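DNA/pantothenate metabolism flavoprotein (Streptomyces sparsogenes DSM 40356, PDB 7CFU) binds flavin mononucleotide between its subunits and probably uses it to decarboxylate a C-terminal cysteine oxidatively during the biosynthesis of a peptide natural product. Local coordinates at residues G27-F32 with P106-F111; V56-A61 with A120-T125; N110-A115 with I137-N142; E167-I172 with L184-S189. All coordinates share one frame; numbering follows the deposited sequence.

Contact 1: residues G27-F32 with P106-F111; sequences GVCGSF and PATANF. With FMN (flavin mononucleotide), chain Y.
Cys29 points its side chain at the end of strand 101-107 and the start of helix 109-117, where its sulfur touches Ala107 CA and the Phe111 side chain. With SG beside the backbone N (chi1 -56°), the sulfur lies 3.8 Å from Phe111 CB and 4.7 Å from the centroid of the Phe111 ring, an oblique sulfur-aromatic contact. Cys29 CB lies 3.7 Å from Thr108 CG2. That methyl also packs on the carbonyl of Gly30, while Ser31 CB rests against CG of Pro106, whose preceding peptide bond is cis. A single backbone hydrogen bond crosses the contact, Cys29 N to Pro106 O, 3.0 Å long. The two segments leave the C-terminal ends of neighbouring parallel strands, 23-28 and 101-107, the usual site for a cofactor in a Rossmann-like flavoprotein, and FMN lies across both. Gly30, centre of an inverse gamma turn, points its N almost straight at phosphate O2P, with an N-H...O angle of 169°. Thr108 OG1 is used twice: it donates to O3P at 2.6 Å and, as N-cap of helix 109-117, accepts from Phe111 N. At the isoalloxazine end, Ser31 OG donates to FMN O4 and Phe32 N to FMN N5, and the Phe32 ring holds FMN C6 over its centre, 3.3 Å above the plane.

Contact 2: residues V56-A61 with A120-T125; sequences VMTAQA and ADDVLT. With FMN (flavin mononucleotide), chain Y; FMN (flavin mononucleotide), chain B.
Val56 and Leu124 are the nearest backbone pair, their CA atoms 6.2 Å apart, where the end of strand 52-57 meets the first turn of helix 123-130. No direct hydrogen bond joins the segments, but two waters span the gap: one accepts from Leu124 N and donates weakly to Met57 O, the other accepts from Ala59 N and donates to Asp122 OD2. Each segment starts a helix with a side-chain cap. Thr58 OG1 accepts from Ala61 N, and Asp122 OD1 takes both Thr125 N and Thr125 OG1, which come from opposite faces of the carboxylate; this double grip should restrict its rotation. On the strand side, Val56 CG1, set anti to the backbone N (chi1 -179°), reaches across to Leu124 CB and to Val123 CG1, each at 4.0 Å. Leu124 CD2 lies 3.7 Å from Thr58 CG2, the methyl of a residue whose hydroxyl donates to FMN phosphate O2P at 2.6 Å. Ala120 O serves a second FMN, held mainly by the fourth subunit, accepting from its ribityl O3' and O4'. Around the contact, Leu95 of helix 91-98 packs on Val56, Phe111 of helix 109-117 on Leu124, and strand 23-28 pairs with strand 52-57 through Val28.

Contact 3: residues N110-A115 with I137-N142; sequences NFLAKA and IAPVMN. With FMN (flavin mononucleotide), chain Y.
The Phe111 ring meets Ile137 at its edge: Ile137 CD1 lies near the ring plane, 4.0 Å from CE1, and Ile137 CG2 approaches the same ring carbon. Elsewhere the ring is packed by Leu124 and Val128 of helix 123-130. The next residue, Leu112, keeps CG beside its backbone N (chi1 -62°) and extends from there, so both methyls reach the strand although the CB does not face it. Its CD2 touches Ile137 CG2 at 3.8 Å; its CD1 is shared between Pro139 CB and Met141 CE, each 3.9 Å away. The Met141 chain bends at chi3 (78°) to bring that methyl back to the leucine. Helix 109-117 therefore covers strand 135-139, their local axes 9.7 Å apart and running at 138°, as in the helix layer of an alpha/beta sandwich. Beyond the strand, Val140 O accepts from FMN N3 at 2.6 Å, while at the start of the helix Asn110 ND2 donates to phosphate O3P; Asn110 OD1 goes to Ala120 N of the second subunit. Across the two segments themselves the contact is purely apolar and buried, with no hydrogen bond, so apolar packing probably sets how the helix seats on the strand, near Asn110 and Val140, which bind FMN.

Contact 4: residues E167-I172 with L184-S189; sequences EPKEGI and LGDFQS
Lys169 lays its aliphatic chain across the backbone of Leu184 and Gly185. Its CG sits beside the backbone N (chi1 -64°), the next torsion is extended, and a bend at chi3 (-69°) brings CE to 3.1 Å from Leu184 O. From there NZ heads toward Asp186, ending 4.0 Å from OD1: opposite charges near each other, yet beyond salt-bridge range, so any attraction is probably modest at this exposed position. The Asp186 and Lys169 side chains cross at about a right angle. Next to the lysine, the backbones come close, with Pro168 and Gly185 CA atoms 4.3 Å apart and a CA-H...O contact of 3.3 Å from Gly185 CA to Glu167 O. These are the two ends of the loop between strand 164-165 and helix 187-199, whose middle, 173-180, is not modelled; Asp186 centres an inverse gamma turn just before the helix. Glu167 sends its carboxylate elsewhere, to a salt bridge with Arg159, while Pro168 packs on Trp146 of helix 143-146 and Leu184 turns inward onto Leu105 and Val140.

Contacts 1, 2 and 3 gather around one FMN and one parallel sheet, whose strands run 52-57, 23-28, 101-107, 135-139, 164-165. Contact 1 is central: its centre lies about 9 Å from that of contact 2 and 6 Å from contact 3, with which it shares Asn110 and Phe111. Along the chain contact 2 alternates with both, and a salt bridge from Asp121 to Lys114 joins it to contact 3. Contact 4 follows last, about 22 Å between centres from contact 2, and reaches contact 3 through Pro168 and Leu184. The C-terminal ends of the first four strands build the flavin site; segment 120-125 also reaches a second FMN, held mainly by the fourth subunit, so sites are shared between chains.

Contact 1: residues G27-F32 with P106-F111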
# COMPACT_ATOMS: atom_id res chain seq x y z
N GLY A 27 9.83 22.00 -22.72
CA GLY A 27 10.13 20.68 -22.17
C GLY A 27 11.38 20.69 -21.29
O GLY A 27 12.39 21.29 -21.64
N VAL A 28 11.31 19.96 -20.17
CA VAL A 28 12.39 19.92 -19.18
C VAL A 28 12.82 18.47 -18.98
O VAL A 28 12.00 17.62 -18.63
CB VAL A 28 11.97 20.54 -17.83
CG1 VAL A 28 13.13 20.49 -16.86
CG2 VAL A 28 11.50 21.98 -18.00
N CYS A 29 14.10 18.20 -19.20
CA CYS A 29 14.64 16.86 -19.02
C CYS A 29 15.46 16.79 -17.73
O CYS A 29 15.78 17.81 -17.11
CB CYS A 29 15.49 16.45 -20.22
SG CYS A 29 14.62 16.54 -21.80
N GLY A 30 15.79 15.56 -17.33
CA GLY A 30 16.49 15.33 -16.08
C GLY A 30 17.98 15.62 -16.15
O GLY A 30 18.80 14.69 -16.14
N SER A 31 18.33 16.90 -16.24
CA SER A 31 19.72 17.35 -16.29
C SER A 31 20.03 18.22 -15.07
O SER A 31 19.13 18.84 -14.50
CB SER A 31 19.98 18.15 -17.58
OG SER A 31 21.11 19.00 -17.45
N PHE A 32 21.31 18.25 -14.68
CA PHE A 32 21.76 19.21 -13.67
C PHE A 32 21.22 20.61 -13.94
O PHE A 32 20.91 21.36 -13.00
CB PHE A 32 23.28 19.29 -13.60
CG PHE A 32 23.94 18.12 -12.93
CD1 PHE A 32 23.85 17.95 -11.56
CD2 PHE A 32 24.70 17.23 -13.66
CE1 PHE A 32 24.47 16.88 -10.93
CE2 PHE A 32 25.33 16.16 -13.05
CZ PHE A 32 25.21 15.99 -11.68
N PRO A 106 16.56 22.20 -19.89
CA PRO A 106 17.69 21.54 -20.55
C PRO A 106 17.26 20.24 -21.21
O PRO A 106 16.30 19.61 -20.77
CB PRO A 106 18.64 21.25 -19.40
CG PRO A 106 17.71 21.00 -18.23
CD PRO A 106 16.58 21.99 -18.43
N ALA A 107 17.95 19.86 -22.27
CA ALA A 107 17.76 18.55 -22.87
C ALA A 107 18.87 17.63 -22.40
O ALA A 107 20.01 18.06 -22.21
CB ALA A 107 17.75 18.64 -24.40
N THR A 108 18.53 16.37 -22.19
CA THR A 108 19.55 15.37 -21.88
C THR A 108 20.10 14.78 -23.16
O THR A 108 19.51 14.91 -24.23
CB THR A 108 18.95 14.26 -21.03
OG1 THR A 108 17.74 13.83 -21.66
CG2 THR A 108 18.67 14.75 -19.60
N ALA A 109 21.27 14.13 -23.04
CA ALA A 109 21.74 13.29 -24.13
C ALA A 109 20.68 12.27 -24.51
O ALA A 109 20.44 12.01 -25.70
CB ALA A 109 23.05 12.60 -23.74
N ASN A 110 20.02 11.68 -23.51
CA ASN A 110 18.93 10.74 -23.75
C ASN A 110 17.88 11.35 -24.68
O ASN A 110 17.43 10.72 -25.64
CB ASN A 110 18.29 10.35 -22.42
CG ASN A 110 17.27 9.24 -22.55
OD1 ASN A 110 17.53 8.20 -23.16
ND2 ASN A 110 16.08 9.47 -21.98
N PHE A 111 17.48 12.60 -24.39
CA PHE A 111 16.49 13.26 -25.23
C PHE A 111 16.96 13.38 -26.68
O PHE A 111 16.18 13.15 -27.61
CB PHE A 111 16.14 14.65 -24.68
CG PHE A 111 15.22 15.41 -25.58
CD1 PHE A 111 15.72 16.29 -26.53
CD2 PHE A 111 13.84 15.20 -25.52
CE1 PHE A 111 14.87 16.96 -27.38
CE2 PHE A 111 12.99 15.87 -26.37
CZ PHE A 111 13.50 16.75 -27.30
N1 FMN Y . 22.13 13.42 -18.30
C2 FMN Y . 22.53 14.32 -19.27
O2 FMN Y . 22.54 13.95 -20.44
N3 FMN Y . 22.89 15.60 -18.93
C4 FMN Y . 22.87 16.00 -17.61
O4 FMN Y . 23.20 17.15 -17.32
C4A FMN Y . 22.49 15.10 -16.63
N5 FMN Y . 22.45 15.48 -15.31
C5A FMN Y . 22.05 14.58 -14.34
C6 FMN Y . 22.03 14.98 -13.01
C7 FMN Y . 21.62 14.09 -12.03
C7M FMN Y . 21.59 14.52 -10.59
C8 FMN Y . 21.25 12.79 -12.38
C8M FMN Y . 20.83 11.83 -11.29
C9 FMN Y . 21.28 12.38 -13.71
C9A FMN Y . 21.68 13.28 -14.69
N10 FMN Y . 21.73 12.91 -16.02
C10 FMN Y . 22.11 13.81 -16.98
C1' FMN Y . 21.33 11.53 -16.44
C2' FMN Y . 19.88 11.57 -16.91
O2' FMN Y . 19.05 12.08 -15.87
C3' FMN Y . 19.46 10.18 -17.38
O3' FMN Y . 20.13 9.88 -18.59
C4' FMN Y . 17.94 10.04 -17.54
O4' FMN Y . 17.63 8.71 -17.94
C5' FMN Y . 17.40 11.01 -18.56
O5' FMN Y . 15.98 11.00 -18.51
P FMN Y . 15.11 11.96 -19.45
O1P FMN Y . 13.84 11.25 -19.83
O2P FMN Y . 14.90 13.24 -18.71
O3P FMN Y . 15.84 12.29 -20.74

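Contact 2: residues V56-A61 with A120-T125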
# COMPACT_ATOMS: atom_id res chain seq x y z
N VAL A 56 6.37 20.70 -19.89
CA VAL A 56 6.32 19.25 -19.86
C VAL A 56 7.63 18.76 -19.26
O VAL A 56 8.71 19.16 -19.70
CB VAL A 56 6.12 18.64 -21.27
CG1 VAL A 56 6.05 17.12 -21.21
CG2 VAL A 56 4.89 19.20 -21.92
N MET A 57 7.54 17.93 -18.22
CA MET A 57 8.71 17.35 -17.57
C MET A 57 8.79 15.85 -17.86
O MET A 57 7.78 15.16 -17.86
CB MET A 57 8.67 17.55 -16.05
CG MET A 57 8.58 19.01 -15.61
SD MET A 57 8.69 19.11 -13.83
CE MET A 57 10.46 18.99 -13.57
N THR A 58 10.00 15.37 -18.14
CA THR A 58 10.21 13.94 -18.14
C THR A 58 10.05 13.40 -16.72
O THR A 58 10.09 14.15 -15.74
CB THR A 58 11.60 13.59 -18.68
OG1 THR A 58 12.62 14.00 -17.75
CG2 THR A 58 11.82 14.31 -19.98
N ALA A 59 9.85 12.08 -16.62
CA ALA A 59 9.75 11.47 -15.30
C ALA A 59 11.01 11.72 -14.49
O ALA A 59 10.96 11.90 -13.27
CB ALA A 59 9.49 9.96 -15.42
N GLN A 60 12.18 11.73 -15.16
CA GLN A 60 13.43 11.97 -14.45
C GLN A 60 13.53 13.42 -13.97
O GLN A 60 13.96 13.67 -12.84
CB GLN A 60 14.62 11.61 -15.35
CG GLN A 60 15.97 11.93 -14.74
CD GLN A 60 16.43 10.90 -13.73
OE1 GLN A 60 15.61 10.25 -13.07
NE2 GLN A 60 17.74 10.72 -13.61
N ALA A 61 13.15 14.38 -14.82
CA ALA A 61 13.15 15.77 -14.37
C ALA A 61 12.25 15.95 -13.15
O ALA A 61 12.63 16.60 -12.17
CB ALA A 61 12.69 16.69 -15.51
N ALA A 120 9.08 7.83 -29.10
CA ALA A 120 8.02 8.60 -28.46
C ALA A 120 7.45 7.79 -27.29
O ALA A 120 6.30 7.36 -27.31
CB ALA A 120 6.93 8.96 -29.47
N ASP A 121 8.28 7.55 -26.27
CA ASP A 121 7.88 6.65 -25.18
C ASP A 121 7.54 7.38 -23.89
O ASP A 121 7.48 6.75 -22.83
CB ASP A 121 8.94 5.58 -24.94
CG ASP A 121 10.27 6.14 -24.45
OD1 ASP A 121 10.41 7.38 -24.31
OD2 ASP A 121 11.19 5.33 -24.21
N ASP A 122 7.35 8.70 -23.94
CA ASP A 122 6.75 9.46 -22.86
C ASP A 122 6.06 10.67 -23.48
O ASP A 122 6.13 10.88 -24.69
CB ASP A 122 7.78 9.87 -21.79
CG ASP A 122 8.86 10.84 -22.32
OD1 ASP A 122 8.85 11.20 -23.52
OD2 ASP A 122 9.71 11.26 -21.51
N VAL A 123 5.41 11.48 -22.64
CA VAL A 123 4.64 12.61 -23.16
C VAL A 123 5.54 13.57 -23.93
O VAL A 123 5.19 14.01 -25.04
CB VAL A 123 3.87 13.33 -22.04
CG1 VAL A 123 3.25 14.61 -22.57
CG2 VAL A 123 2.77 12.43 -21.49
N LEU A 124 6.72 13.88 -23.38
CA LEU A 124 7.58 14.88 -24.02
C LEU A 124 7.97 14.45 -25.43
O LEU A 124 7.77 15.21 -26.39
CB LEU A 124 8.84 15.12 -23.19
CG LEU A 124 9.80 16.15 -23.81
CD1 LEU A 124 9.09 17.50 -23.97
CD2 LEU A 124 11.09 16.30 -23.03
N THR A 125 8.50 13.24 -25.58
CA THR A 125 9.02 12.85 -26.89
C THR A 125 7.89 12.58 -27.87
O THR A 125 8.07 12.74 -29.08
CB THR A 125 9.93 11.62 -26.77
OG1 THR A 125 9.22 10.55 -26.14
CG2 THR A 125 11.19 11.98 -25.95
N1 FMN Y . 22.13 13.42 -18.30
C2 FMN Y . 22.53 14.32 -19.27
O2 FMN Y . 22.54 13.95 -20.44
N3 FMN Y . 22.89 15.60 -18.93
C4 FMN Y . 22.87 16.00 -17.61
O4 FMN Y . 23.20 17.15 -17.32
C4A FMN Y . 22.49 15.10 -16.63
N5 FMN Y . 22.45 15.48 -15.31
C5A FMN Y . 22.05 14.58 -14.34
C6 FMN Y . 22.03 14.98 -13.01
C7 FMN Y . 21.62 14.09 -12.03
C7M FMN Y . 21.59 14.52 -10.59
C8 FMN Y . 21.25 12.79 -12.38
C8M FMN Y . 20.83 11.83 -11.29
C9 FMN Y . 21.28 12.38 -13.71
C9A FMN Y . 21.68 13.28 -14.69
N10 FMN Y . 21.73 12.91 -16.02
C10 FMN Y . 22.11 13.81 -16.98
C1' FMN Y . 21.33 11.53 -16.44
C2' FMN Y . 19.88 11.57 -16.91
O2' FMN Y . 19.05 12.08 -15.87
C3' FMN Y . 19.46 10.18 -17.38
O3' FMN Y . 20.13 9.88 -18.59
C4' FMN Y . 17.94 10.04 -17.54
O4' FMN Y . 17.63 8.71 -17.94
C5' FMN Y . 17.40 11.01 -18.56
O5' FMN Y . 15.98 11.00 -18.51
P FMN Y . 15.11 11.96 -19.45
O1P FMN Y . 13.84 11.25 -19.83
O2P FMN Y . 14.90 13.24 -18.71
O3P FMN Y . 15.84 12.29 -20.74
N1 FMN B . 0.78 7.57 -30.50
C2 FMN B . 0.81 7.20 -31.83
O2 FMN B . 1.90 7.11 -32.41
N3 FMN B . -0.37 6.92 -32.50
C4 FMN B . -1.60 7.03 -31.85
O4 FMN B . -2.65 6.79 -32.45
C4A FMN B . -1.63 7.40 -30.51
N5 FMN B . -2.83 7.50 -29.84
C5A FMN B . -2.86 7.86 -28.51
C6 FMN B . -4.07 7.95 -27.84
C7 FMN B . -4.10 8.32 -26.50
C7M FMN B . -5.42 8.43 -25.78
C8 FMN B . -2.92 8.59 -25.82
C8M FMN B . -2.98 8.99 -24.38
C9 FMN B . -1.69 8.50 -26.49
C9A FMN B . -1.66 8.13 -27.84
N10 FMN B . -0.46 8.03 -28.53
C10 FMN B . -0.43 7.67 -29.84
C1' FMN B . 0.85 8.30 -27.84
C2' FMN B . 1.41 6.95 -27.41
O2' FMN B . 0.50 6.34 -26.50
C3' FMN B . 2.79 7.17 -26.78
O3' FMN B . 3.72 7.54 -27.77
C4' FMN B . 3.27 5.92 -26.04
O4' FMN B . 4.52 6.17 -25.43
C5' FMN B . 3.41 4.74 -26.98
O5' FMN B . 3.61 3.61 -26.15
P FMN B . 3.80 2.15 -26.77
O1P FMN B . 4.75 1.35 -25.88
O2P FMN B . 2.44 1.49 -26.83
O3P FMN B . 4.36 2.27 -28.17
O HOH W 1 7.36 13.38 -20.72
O HOH W 2 9.54 10.53 -19.01

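Contact 3: residues N110-A115 with I137-N142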
# COMPACT_ATOMS: atom_id res chain seq x y z
N ASN A 110 20.02 11.68 -23.51
CA ASN A 110 18.93 10.74 -23.75
C ASN A 110 17.88 11.35 -24.68
O ASN A 110 17.43 10.72 -25.64
CB ASN A 110 18.29 10.35 -22.42
CG ASN A 110 17.27 9.24 -22.55
OD1 ASN A 110 17.53 8.20 -23.16
ND2 ASN A 110 16.08 9.47 -21.98
N PHE A 111 17.48 12.60 -24.39
CA PHE A 111 16.49 13.26 -25.23
C PHE A 111 16.96 13.38 -26.68
O PHE A 111 16.18 13.15 -27.61
CB PHE A 111 16.14 14.65 -24.68
CG PHE A 111 15.22 15.41 -25.58
CD1 PHE A 111 15.72 16.29 -26.53
CD2 PHE A 111 13.84 15.20 -25.52
CE1 PHE A 111 14.87 16.96 -27.38
CE2 PHE A 111 12.99 15.87 -26.37
CZ PHE A 111 13.50 16.75 -27.30
N LEU A 112 18.22 13.78 -26.88
CA LEU A 112 18.75 13.90 -28.24
C LEU A 112 18.60 12.59 -29.00
O LEU A 112 18.17 12.58 -30.16
CB LEU A 112 20.23 14.29 -28.21
CG LEU A 112 20.62 15.62 -27.58
CD1 LEU A 112 22.13 15.78 -27.63
CD2 LEU A 112 19.92 16.75 -28.30
N ALA A 113 18.91 11.48 -28.34
CA ALA A 113 18.79 10.18 -28.99
C ALA A 113 17.33 9.89 -29.36
O ALA A 113 17.04 9.47 -30.48
CB ALA A 113 19.34 9.10 -28.07
N LYS A 114 16.41 10.13 -28.43
CA LYS A 114 15.01 9.82 -28.72
C LYS A 114 14.46 10.72 -29.82
O LYS A 114 13.80 10.24 -30.75
CB LYS A 114 14.18 9.95 -27.44
CG LYS A 114 14.46 8.87 -26.39
CD LYS A 114 13.59 9.09 -25.14
CE LYS A 114 13.78 7.95 -24.13
NZ LYS A 114 12.97 8.17 -22.90
N ALA A 115 14.74 12.02 -29.74
CA ALA A 115 14.24 12.93 -30.77
C ALA A 115 14.87 12.63 -32.12
O ALA A 115 14.18 12.63 -33.15
CB ALA A 115 14.50 14.38 -30.36
N ILE A 137 16.48 23.25 -29.08
CA ILE A 137 16.94 22.19 -28.18
C ILE A 137 18.27 22.64 -27.58
O ILE A 137 19.23 22.91 -28.32
CB ILE A 137 17.09 20.84 -28.91
CG1 ILE A 137 15.76 20.43 -29.54
CG2 ILE A 137 17.65 19.76 -28.01
CD1 ILE A 137 15.88 19.24 -30.46
N ALA A 138 18.34 22.69 -26.25
CA ALA A 138 19.52 23.16 -25.53
C ALA A 138 20.04 22.02 -24.65
O ALA A 138 19.73 21.96 -23.45
CB ALA A 138 19.21 24.40 -24.70
N PRO A 139 20.84 21.12 -25.22
CA PRO A 139 21.34 19.98 -24.44
C PRO A 139 22.40 20.39 -23.44
O PRO A 139 23.14 21.35 -23.64
CB PRO A 139 21.93 19.05 -25.51
CG PRO A 139 22.29 19.97 -26.64
CD PRO A 139 21.24 21.06 -26.63
N VAL A 140 22.46 19.64 -22.33
CA VAL A 140 23.50 19.81 -21.32
C VAL A 140 23.99 18.43 -20.89
O VAL A 140 23.19 17.53 -20.64
CB VAL A 140 23.01 20.60 -20.10
CG1 VAL A 140 24.14 20.78 -19.11
CG2 VAL A 140 22.45 21.95 -20.54
N MET A 141 25.31 18.29 -20.79
CA MET A 141 25.97 17.06 -20.37
C MET A 141 27.45 17.38 -20.21
O MET A 141 27.92 18.43 -20.66
CB MET A 141 25.77 15.93 -21.39
CG MET A 141 26.52 16.14 -22.71
SD MET A 141 25.90 15.10 -24.05
CE MET A 141 24.43 16.01 -24.48
N ASN A 142 28.18 16.47 -19.57
CA ASN A 142 29.60 16.75 -19.37
C ASN A 142 30.36 16.46 -20.67
O ASN A 142 29.80 15.96 -21.65
CB ASN A 142 30.15 16.01 -18.15
CG ASN A 142 30.33 14.51 -18.37
OD1 ASN A 142 30.28 13.99 -19.49
ND2 ASN A 142 30.56 13.80 -17.28
N1 FMN Y . 22.13 13.42 -18.30
C2 FMN Y . 22.53 14.32 -19.27
O2 FMN Y . 22.54 13.95 -20.44
N3 FMN Y . 22.89 15.60 -18.93
C4 FMN Y . 22.87 16.00 -17.61
O4 FMN Y . 23.20 17.15 -17.32
C4A FMN Y . 22.49 15.10 -16.63
N5 FMN Y . 22.45 15.48 -15.31
C5A FMN Y . 22.05 14.58 -14.34
C6 FMN Y . 22.03 14.98 -13.01
C7 FMN Y . 21.62 14.09 -12.03
C7M FMN Y . 21.59 14.52 -10.59
C8 FMN Y . 21.25 12.79 -12.38
C8M FMN Y . 20.83 11.83 -11.29
C9 FMN Y . 21.28 12.38 -13.71
C9A FMN Y . 21.68 13.28 -14.69
N10 FMN Y . 21.73 12.91 -16.02
C10 FMN Y . 22.11 13.81 -16.98
C1' FMN Y . 21.33 11.53 -16.44
C2' FMN Y . 19.88 11.57 -16.91
O2' FMN Y . 19.05 12.08 -15.87
C3' FMN Y . 19.46 10.18 -17.38
O3' FMN Y . 20.13 9.88 -18.59
C4' FMN Y . 17.94 10.04 -17.54
O4' FMN Y . 17.63 8.71 -17.94
C5' FMN Y . 17.40 11.01 -18.56
O5' FMN Y . 15.98 11.00 -18.51
P FMN Y . 15.11 11.96 -19.45
O1P FMN Y . 13.84 11.25 -19.83
O2P FMN Y . 14.90 13.24 -18.71
O3P FMN Y . 15.84 12.29 -20.74

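Contact 4: residues E167-I172 with L184-S189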
# COMPACT_ATOMS: atom_id res chain seq x y z
N GLU A 167 24.49 24.34 -28.43
CA GLU A 167 25.50 23.46 -27.86
C GLU A 167 25.84 23.90 -26.44
O GLU A 167 25.84 25.10 -26.14
CB GLU A 167 26.75 23.47 -28.73
CG GLU A 167 26.48 23.02 -30.15
CD GLU A 167 27.74 22.83 -30.96
OE1 GLU A 167 28.84 22.97 -30.39
OE2 GLU A 167 27.62 22.56 -32.17
N PRO A 168 26.14 22.97 -25.55
CA PRO A 168 26.45 23.35 -24.17
C PRO A 168 27.82 24.00 -24.05
O PRO A 168 28.68 23.90 -24.94
CB PRO A 168 26.42 22.02 -23.42
CG PRO A 168 26.74 21.01 -24.44
CD PRO A 168 26.11 21.51 -25.72
N LYS A 169 28.02 24.68 -22.92
CA LYS A 169 29.32 25.18 -22.52
C LYS A 169 29.92 24.23 -21.48
O LYS A 169 29.34 23.21 -21.10
CB LYS A 169 29.23 26.61 -21.97
CG LYS A 169 28.77 27.65 -22.99
CD LYS A 169 28.76 29.07 -22.41
CE LYS A 169 27.67 29.26 -21.37
NZ LYS A 169 27.59 30.67 -20.90
N GLU A 170 31.10 24.60 -20.99
CA GLU A 170 31.91 23.78 -20.09
C GLU A 170 32.04 24.56 -18.79
O GLU A 170 33.01 25.29 -18.59
CB GLU A 170 33.26 23.49 -20.74
CG GLU A 170 34.09 22.36 -20.12
CD GLU A 170 34.94 22.72 -18.92
OE1 GLU A 170 35.45 23.87 -18.82
OE2 GLU A 170 35.09 21.82 -18.06
N GLY A 171 31.01 24.48 -17.96
CA GLY A 171 31.00 25.25 -16.73
C GLY A 171 31.40 24.46 -15.49
O GLY A 171 30.52 23.96 -14.78
N ILE A 172 32.69 24.36 -15.19
CA ILE A 172 33.14 23.58 -14.04
C ILE A 172 32.73 24.28 -12.74
O ILE A 172 32.43 25.48 -12.74
CB ILE A 172 34.67 23.34 -14.07
CG1 ILE A 172 35.01 22.15 -14.96
CG2 ILE A 172 35.17 22.97 -12.67
CD1 ILE A 172 36.50 22.05 -15.26
N LEU A 184 24.45 25.23 -19.68
CA LEU A 184 23.65 25.66 -20.81
C LEU A 184 24.44 26.60 -21.71
O LEU A 184 25.18 27.47 -21.25
CB LEU A 184 22.38 26.35 -20.31
CG LEU A 184 21.29 25.42 -19.79
CD1 LEU A 184 20.38 26.18 -18.83
CD2 LEU A 184 20.48 24.91 -20.96
N GLY A 185 24.26 26.43 -23.02
CA GLY A 185 24.85 27.33 -23.99
C GLY A 185 24.12 28.65 -24.05
O GLY A 185 23.33 29.00 -23.17
N ASP A 186 24.37 29.39 -25.14
CA ASP A 186 23.77 30.71 -25.32
C ASP A 186 22.43 30.54 -26.02
O ASP A 186 22.29 30.70 -27.23
CB ASP A 186 24.71 31.63 -26.10
CG ASP A 186 25.96 31.99 -25.32
OD1 ASP A 186 25.82 32.29 -24.11
OD2 ASP A 186 27.06 31.99 -25.91
N PHE A 187 21.42 30.25 -25.20
CA PHE A 187 20.09 29.95 -25.72
C PHE A 187 19.26 31.19 -25.98
O PHE A 187 18.30 31.12 -26.76
CB PHE A 187 19.34 29.05 -24.73
CG PHE A 187 19.20 29.64 -23.35
CD1 PHE A 187 18.18 30.54 -23.06
CD2 PHE A 187 20.09 29.29 -22.35
CE1 PHE A 187 18.06 31.08 -21.79
CE2 PHE A 187 19.97 29.83 -21.08
CZ PHE A 187 18.96 30.73 -20.80
N GLN A 188 19.60 32.32 -25.34
CA GLN A 188 18.76 33.52 -25.44
C GLN A 188 18.59 33.96 -26.89
O GLN A 188 17.48 34.31 -27.31
CB GLN A 188 19.35 34.64 -24.60
CG GLN A 188 19.43 34.31 -23.12
CD GLN A 188 19.62 35.54 -22.25
OE1 GLN A 188 19.88 36.63 -22.75
NE2 GLN A 188 19.50 35.36 -20.93
N SER A 189 19.66 33.94 -27.67
CA SER A 189 19.57 34.32 -29.08
C SER A 189 18.69 33.34 -29.86
O SER A 189 17.87 33.76 -30.68
CB SER A 189 20.97 34.39 -29.68
OG SER A 189 20.93 34.61 -31.08